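Local structure of putative agmatine deiminase (Streptococcus mutans, 2EWO) at residues A[90-94]-A[140-144]; A[114-120]-A[153-159]. The protein probably catalyses the hydrolysis of agmatine to N-carbamoylputrescine and ammonia, as a deiminase of the guanidino-group-modifying enzyme superfamily. All coordinates share one frame; numbering follows the deposited sequence.

Contact 1: residues A[90-94]-A[140-144]; sequences EMTND and VARKV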
loop_
_atom_site.group_PDB
_atom_site.type_symbol
_atom_site.label_atom_id
_atom_site.label_comp_id
_atom_site.label_asym_id
_atom_site.label_seq_id
_atom_site.Cartn_x
_atom_site.Cartn_y
_atom_site.Cartn_z
ATOM N N GLU A 90 7.184 -1.900 -13.349
ATOM C CA GLU A 90 6.415 -1.495 -12.181
ATOM C C GLU A 90 6.635 -0.032 -11.832
ATOM O O GLU A 90 7.776 0.390 -11.635
ATOM C CB GLU A 90 6.803 -2.329 -10.978
ATOM C CG GLU A 90 5.861 -2.115 -9.835
ATOM C CD GLU A 90 6.531 -2.320 -8.514
ATOM O OE1 GLU A 90 7.049 -3.429 -8.286
ATOM O OE2 GLU A 90 6.545 -1.366 -7.709
HETATM N N MSE A 91 5.551 0.735 -11.745
HETATM C CA MSE A 91 5.656 2.145 -11.388
HETATM C C MSE A 91 4.358 2.690 -10.809
HETATM O O MSE A 91 3.305 2.519 -11.409
HETATM C CB MSE A 91 6.050 2.969 -12.603
HETATM C CG MSE A 91 6.480 4.363 -12.254
HETATM SE SE MSE A 91 7.254 5.345 -13.742
HETATM C CE MSE A 91 8.531 4.038 -14.395
ATOM N N THR A 92 4.435 3.337 -9.641
ATOM C CA THR A 92 3.250 3.918 -8.983
ATOM C C THR A 92 2.913 5.299 -9.547
ATOM O O THR A 92 3.802 6.038 -9.967
ATOM C CB THR A 92 3.445 4.103 -7.446
ATOM O OG1 THR A 92 4.431 5.108 -7.205
ATOM C CG2 THR A 92 3.868 2.821 -6.783
ATOM N N ASN A 93 1.632 5.650 -9.540
ATOM C CA ASN A 93 1.184 6.951 -10.032
ATOM C C ASN A 93 -0.203 7.214 -9.501
ATOM O O ASN A 93 -0.981 6.284 -9.289
ATOM C CB ASN A 93 1.125 6.958 -11.552
ATOM C CG ASN A 93 0.097 5.980 -12.090
ATOM O OD1 ASN A 93 -1.108 6.170 -11.907
ATOM N ND2 ASN A 93 0.571 4.915 -12.744
ATOM N N ASP A 94 -0.525 8.483 -9.300
ATOM C CA ASP A 94 -1.844 8.843 -8.792
ATOM C C ASP A 94 -2.877 8.812 -9.905
ATOM O O ASP A 94 -4.073 8.626 -9.655
ATOM C CB ASP A 94 -1.782 10.224 -8.150
ATOM C CG ASP A 94 -0.828 10.263 -6.974
ATOM O OD1 ASP A 94 -1.060 9.483 -6.023
ATOM O OD2 ASP A 94 0.139 11.059 -7.015
ATOM N N VAL A 140 7.211 9.991 -10.932
ATOM C CA VAL A 140 7.255 9.352 -12.232
ATOM C C VAL A 140 8.374 9.850 -13.145
ATOM O O VAL A 140 9.109 9.031 -13.709
ATOM C CB VAL A 140 5.916 9.515 -12.963
ATOM C CG1 VAL A 140 5.895 8.631 -14.191
ATOM C CG2 VAL A 140 4.763 9.163 -12.030
ATOM N N ALA A 141 8.522 11.170 -13.297
ATOM C CA ALA A 141 9.580 11.699 -14.180
ATOM C C ALA A 141 10.987 11.279 -13.756
ATOM O O ALA A 141 11.773 10.813 -14.584
ATOM C CB ALA A 141 9.495 13.213 -14.275
ATOM N N ARG A 142 11.294 11.423 -12.469
ATOM C CA ARG A 142 12.605 11.049 -11.947
ATOM C C ARG A 142 12.808 9.542 -12.081
ATOM O O ARG A 142 13.861 9.088 -12.523
ATOM C CB ARG A 142 12.714 11.444 -10.473
ATOM C CG ARG A 142 14.076 11.206 -9.842
ATOM C CD ARG A 142 15.041 12.309 -10.216
ATOM N NE ARG A 142 16.410 12.065 -9.767
ATOM C CZ ARG A 142 17.295 11.304 -10.410
ATOM N NH1 ARG A 142 16.963 10.697 -11.540
ATOM N NH2 ARG A 142 18.528 11.171 -9.937
ATOM N N LYS A 143 11.789 8.776 -11.701
ATOM C CA LYS A 143 11.850 7.314 -11.768
ATOM C C LYS A 143 12.139 6.774 -13.175
ATOM O O LYS A 143 12.952 5.865 -13.360
ATOM C CB LYS A 143 10.538 6.691 -11.276
ATOM C CG LYS A 143 10.308 6.651 -9.766
ATOM C CD LYS A 143 8.975 5.930 -9.475
ATOM C CE LYS A 143 8.504 6.041 -8.023
ATOM N NZ LYS A 143 7.125 5.487 -7.817
ATOM N N VAL A 144 11.455 7.322 -14.168
ATOM C CA VAL A 144 11.656 6.873 -15.532
ATOM C C VAL A 144 13.042 7.283 -16.069
ATOM O O VAL A 144 13.604 6.601 -16.920
ATOM C CB VAL A 144 10.519 7.399 -16.433
ATOM C CG1 VAL A 144 10.483 8.894 -16.354
ATOM C CG2 VAL A 144 10.711 6.930 -17.864
#
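The loop that leaves strand 86-90 packs M91 and T92 against helix 137-146, where V140, K143 and V144, one turn of the helix, receive them in a largely apolar, buried seam. M91, modelled as selenomethionine, does most of the apolar work. Its CG is anti to the backbone N (chi1 -167°), and the chain runs out extended before bending at its last torsion (chi3 -49°). That reach sets SE 3.6 Å from V140 CG1, the two side chains crossing at about a right angle, and turns CE along the helix toward V144, with CE 4.4 Å from V144 CB. Between these ends, M91 CG passes 4.1 Å from K143 CD as the two chains slide past each other in opposite directions. The other branch of V140 serves the following residues: CG2 lies 3.9 Å from T92 O and 4.3 Å from N93 CB. In the α/β fold of this superfamily, a five-bladed pseudosymmetric propeller, the contact ties the end of a strand to the flank of a helix, and here it also lies at a subunit interface. K143 is extended beyond CG and carries NZ across T92, 2.8 Å from T92 OG1, but the angle is too poor for a hydrogen bond. T92 OG1 is instead bonded to Q136 OE1, while K143 NZ makes a salt bridge with E90 OE1 of the second subunit. The same E90 OE1 of the second subunit accepts a hydrogen bond from T92 N, and E90 returns the exchange by gripping K143 and T92 of that subunit. E90 OE2 meets its counterpart, E90 OE2 of the second subunit, a pairing of like charges that the two lysines may offset.

Contact 2: residues A[114-120]-A[153-159]; sequences RAVDWEF and YKTKDFV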
loop_
_atom_site.group_PDB
_atom_site.type_symbol
_atom_site.label_atom_id
_atom_site.label_comp_id
_atom_site.label_asym_id
_atom_site.label_seq_id
_atom_site.Cartn_x
_atom_site.Cartn_y
_atom_site.Cartn_z
ATOM N N ARG A 114 19.613 13.604 -22.483
ATOM C CA ARG A 114 19.375 14.257 -21.208
ATOM C C ARG A 114 17.866 14.375 -20.999
ATOM O O ARG A 114 17.099 13.657 -21.632
ATOM C CB ARG A 114 19.997 15.639 -21.245
ATOM C CG ARG A 114 20.903 15.935 -20.101
ATOM C CD ARG A 114 22.348 15.680 -20.431
ATOM N NE ARG A 114 23.131 16.849 -20.050
ATOM C CZ ARG A 114 24.419 16.828 -19.729
ATOM N NH1 ARG A 114 25.093 15.681 -19.745
ATOM N NH2 ARG A 114 25.026 17.956 -19.372
ATOM N N ALA A 115 17.437 15.278 -20.118
ATOM C CA ALA A 115 16.002 15.489 -19.862
ATOM C C ALA A 115 15.731 16.656 -18.913
ATOM O O ALA A 115 16.607 17.087 -18.172
ATOM C CB ALA A 115 15.357 14.215 -19.307
ATOM N N VAL A 116 14.509 17.172 -18.942
ATOM C CA VAL A 116 14.153 18.274 -18.063
ATOM C C VAL A 116 12.933 17.865 -17.263
ATOM O O VAL A 116 11.863 17.636 -17.824
ATOM C CB VAL A 116 13.839 19.571 -18.850
ATOM C CG1 VAL A 116 12.975 19.253 -20.046
ATOM C CG2 VAL A 116 13.125 20.571 -17.947
ATOM N N ASP A 117 13.106 17.749 -15.952
ATOM C CA ASP A 117 12.009 17.364 -15.076
ATOM C C ASP A 117 11.382 18.622 -14.483
ATOM O O ASP A 117 12.039 19.371 -13.760
ATOM C CB ASP A 117 12.529 16.427 -13.976
ATOM C CG ASP A 117 11.459 16.048 -12.969
ATOM O OD1 ASP A 117 10.253 16.174 -13.281
ATOM O OD2 ASP A 117 11.831 15.605 -11.862
ATOM N N TRP A 118 10.115 18.858 -14.818
ATOM C CA TRP A 118 9.387 20.026 -14.328
ATOM C C TRP A 118 8.698 19.688 -13.011
ATOM O O TRP A 118 8.718 18.542 -12.551
ATOM C CB TRP A 118 8.319 20.482 -15.344
ATOM C CG TRP A 118 8.756 20.513 -16.809
ATOM C CD1 TRP A 118 8.551 19.538 -17.750
ATOM C CD2 TRP A 118 9.503 21.546 -17.468
ATOM N NE1 TRP A 118 9.127 19.898 -18.943
ATOM C CE2 TRP A 118 9.719 21.124 -18.798
ATOM C CE3 TRP A 118 10.015 22.790 -17.063
ATOM C CZ2 TRP A 118 10.425 21.898 -19.721
ATOM C CZ3 TRP A 118 10.718 23.556 -17.987
ATOM C CH2 TRP A 118 10.915 23.106 -19.296
ATOM N N GLU A 119 8.086 20.695 -12.406
ATOM C CA GLU A 119 7.367 20.491 -11.161
ATOM C C GLU A 119 5.935 20.203 -11.549
ATOM O O GLU A 119 5.380 20.886 -12.401
ATOM C CB GLU A 119 7.404 21.750 -10.317
ATOM C CG GLU A 119 8.768 22.329 -10.189
ATOM C CD GLU A 119 9.152 22.497 -8.753
ATOM O OE1 GLU A 119 8.351 23.102 -8.011
ATOM O OE2 GLU A 119 10.247 22.031 -8.368
ATOM N N PHE A 120 5.333 19.203 -10.923
ATOM C CA PHE A 120 3.953 18.830 -11.231
ATOM C C PHE A 120 3.054 19.056 -10.022
ATOM O O PHE A 120 3.360 18.584 -8.935
ATOM C CB PHE A 120 3.907 17.353 -11.627
ATOM C CG PHE A 120 2.529 16.840 -11.922
ATOM C CD1 PHE A 120 1.848 17.259 -13.059
ATOM C CD2 PHE A 120 1.924 15.914 -11.072
ATOM C CE1 PHE A 120 0.589 16.767 -13.352
ATOM C CE2 PHE A 120 0.663 15.410 -11.353
ATOM C CZ PHE A 120 -0.008 15.838 -12.497
ATOM N N TYR A 153 17.488 17.725 -15.626
ATOM C CA TYR A 153 17.544 19.085 -15.120
ATOM C C TYR A 153 16.263 19.280 -14.336
ATOM O O TYR A 153 15.195 18.896 -14.813
ATOM C CB TYR A 153 17.563 20.100 -16.263
ATOM C CG TYR A 153 18.752 20.003 -17.191
ATOM C CD1 TYR A 153 18.794 19.057 -18.221
ATOM C CD2 TYR A 153 19.849 20.837 -17.019
ATOM C CE1 TYR A 153 19.910 18.937 -19.052
ATOM C CE2 TYR A 153 20.962 20.729 -17.835
ATOM C CZ TYR A 153 20.991 19.773 -18.842
ATOM O OH TYR A 153 22.143 19.620 -19.567
ATOM N N LYS A 154 16.360 19.870 -13.144
ATOM C CA LYS A 154 15.180 20.122 -12.306
ATOM C C LYS A 154 14.831 21.607 -12.221
ATOM O O LYS A 154 15.577 22.410 -11.652
ATOM C CB LYS A 154 15.392 19.578 -10.892
ATOM C CG LYS A 154 14.175 19.716 -9.988
ATOM C CD LYS A 154 13.009 18.895 -10.519
ATOM C CE LYS A 154 11.798 18.955 -9.586
ATOM N NZ LYS A 154 10.643 18.176 -10.116
ATOM N N THR A 155 13.685 21.958 -12.794
ATOM C CA THR A 155 13.202 23.332 -12.791
ATOM C C THR A 155 12.529 23.603 -11.443
ATOM O O THR A 155 11.310 23.509 -11.317
ATOM C CB THR A 155 12.184 23.557 -13.937
ATOM O OG1 THR A 155 11.125 22.595 -13.845
ATOM C CG2 THR A 155 12.873 23.420 -15.282
ATOM N N LYS A 156 13.329 23.938 -10.435
ATOM C CA LYS A 156 12.783 24.181 -9.111
ATOM C C LYS A 156 11.816 25.354 -9.079
ATOM O O LYS A 156 12.098 26.439 -9.600
ATOM C CB LYS A 156 13.907 24.390 -8.085
ATOM C CG LYS A 156 13.417 24.425 -6.627
ATOM C CD LYS A 156 14.545 24.275 -5.593
ATOM C CE LYS A 156 13.981 24.197 -4.163
ATOM N NZ LYS A 156 14.995 23.929 -3.093
ATOM N N ASP A 157 10.664 25.097 -8.463
ATOM C CA ASP A 157 9.581 26.064 -8.299
ATOM C C ASP A 157 8.870 26.454 -9.589
ATOM O O ASP A 157 8.005 27.330 -9.588
ATOM C CB ASP A 157 10.086 27.311 -7.574
ATOM C CG ASP A 157 10.502 27.012 -6.150
ATOM O OD1 ASP A 157 9.697 26.393 -5.428
ATOM O OD2 ASP A 157 11.622 27.391 -5.749
ATOM N N PHE A 158 9.231 25.791 -10.684
ATOM C CA PHE A 158 8.609 26.050 -11.975
ATOM C C PHE A 158 7.715 24.865 -12.339
ATOM O O PHE A 158 8.206 23.832 -12.788
ATOM C CB PHE A 158 9.666 26.225 -13.063
ATOM C CG PHE A 158 9.100 26.668 -14.371
ATOM C CD1 PHE A 158 8.487 25.759 -15.220
ATOM C CD2 PHE A 158 9.119 28.004 -14.727
ATOM C CE1 PHE A 158 7.895 26.178 -16.408
ATOM C CE2 PHE A 158 8.533 28.433 -15.908
ATOM C CZ PHE A 158 7.920 27.518 -16.750
ATOM N N VAL A 159 6.406 25.018 -12.150
ATOM C CA VAL A 159 5.453 23.952 -12.454
ATOM C C VAL A 159 4.908 23.987 -13.885
ATOM O O VAL A 159 4.106 24.848 -14.238
ATOM C CB VAL A 159 4.260 23.965 -11.446
ATOM C CG1 VAL A 159 3.709 25.374 -11.293
ATOM C CG2 VAL A 159 3.161 23.023 -11.921
#
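Strands 113-119 and 152-155 run parallel and are stitched together by backbone bonds: Y153 N to A115 O (2.8 Å), D117 N to Y153 O (2.6 Å) and T155 N to D117 O (3.2 Å). In this well-bonded part the bridged pairs V116–Y153 and D117–K154 put their side chains on different faces of the sheet. R114 bends at chi2 and chi3 and brings NE to Y153 OH at 3.0 Å and 163°; the hydroxyl sits at the guanidinium edge, in its plane, while R114 NH2 salt-bridges D13. Farther along, T155 CG2 comes 3.4 Å from W118 CE3, and W118 lies beside F158, pointing the same way, with their ring planes 48° apart. V116 CG2 sits over one face of the indole, toward its rim, and helix 191-202 packs on this side through Y201 and L202. On the sheet face of D117 and K154, the lysine, bent at chi2 (63°), brings NZ to W118 O (3.1 Å), well above the carbonyl plane, and makes only a weak bond and salt bridge to D117 OD2, whose stronger partner is R4, in a salt bridge. The solvent side is the type II turn from T155 to F158, where K156 and D157 are exposed; E119 nevertheless packs closely along it, and E119 N bonds F158 O at 3.2 Å. The parallel pair, joined by helix 137-146, forms a β-α-β unit of the superfamily's α/β propeller.

How the contacts relate
Helix 137-146 joins the two contacts: one flank receives the 90-94 loop in contact 1, and its chain leads from strand 113-119 into strand 152-155, the parallel pair of contact 2. Their centres are about 15 Å apart, yet they meet directly where A141 CB of the helix packs 3.2 Å from D117 OD1 of the strand. The surroundings differ: the second subunit reaches contact 1, whereas no other chain touches the segments of contact 2. Each centre lies about 16 Å from the centre of the chain, so both probably lie away from the centre of the propeller, where related enzymes hold their active site.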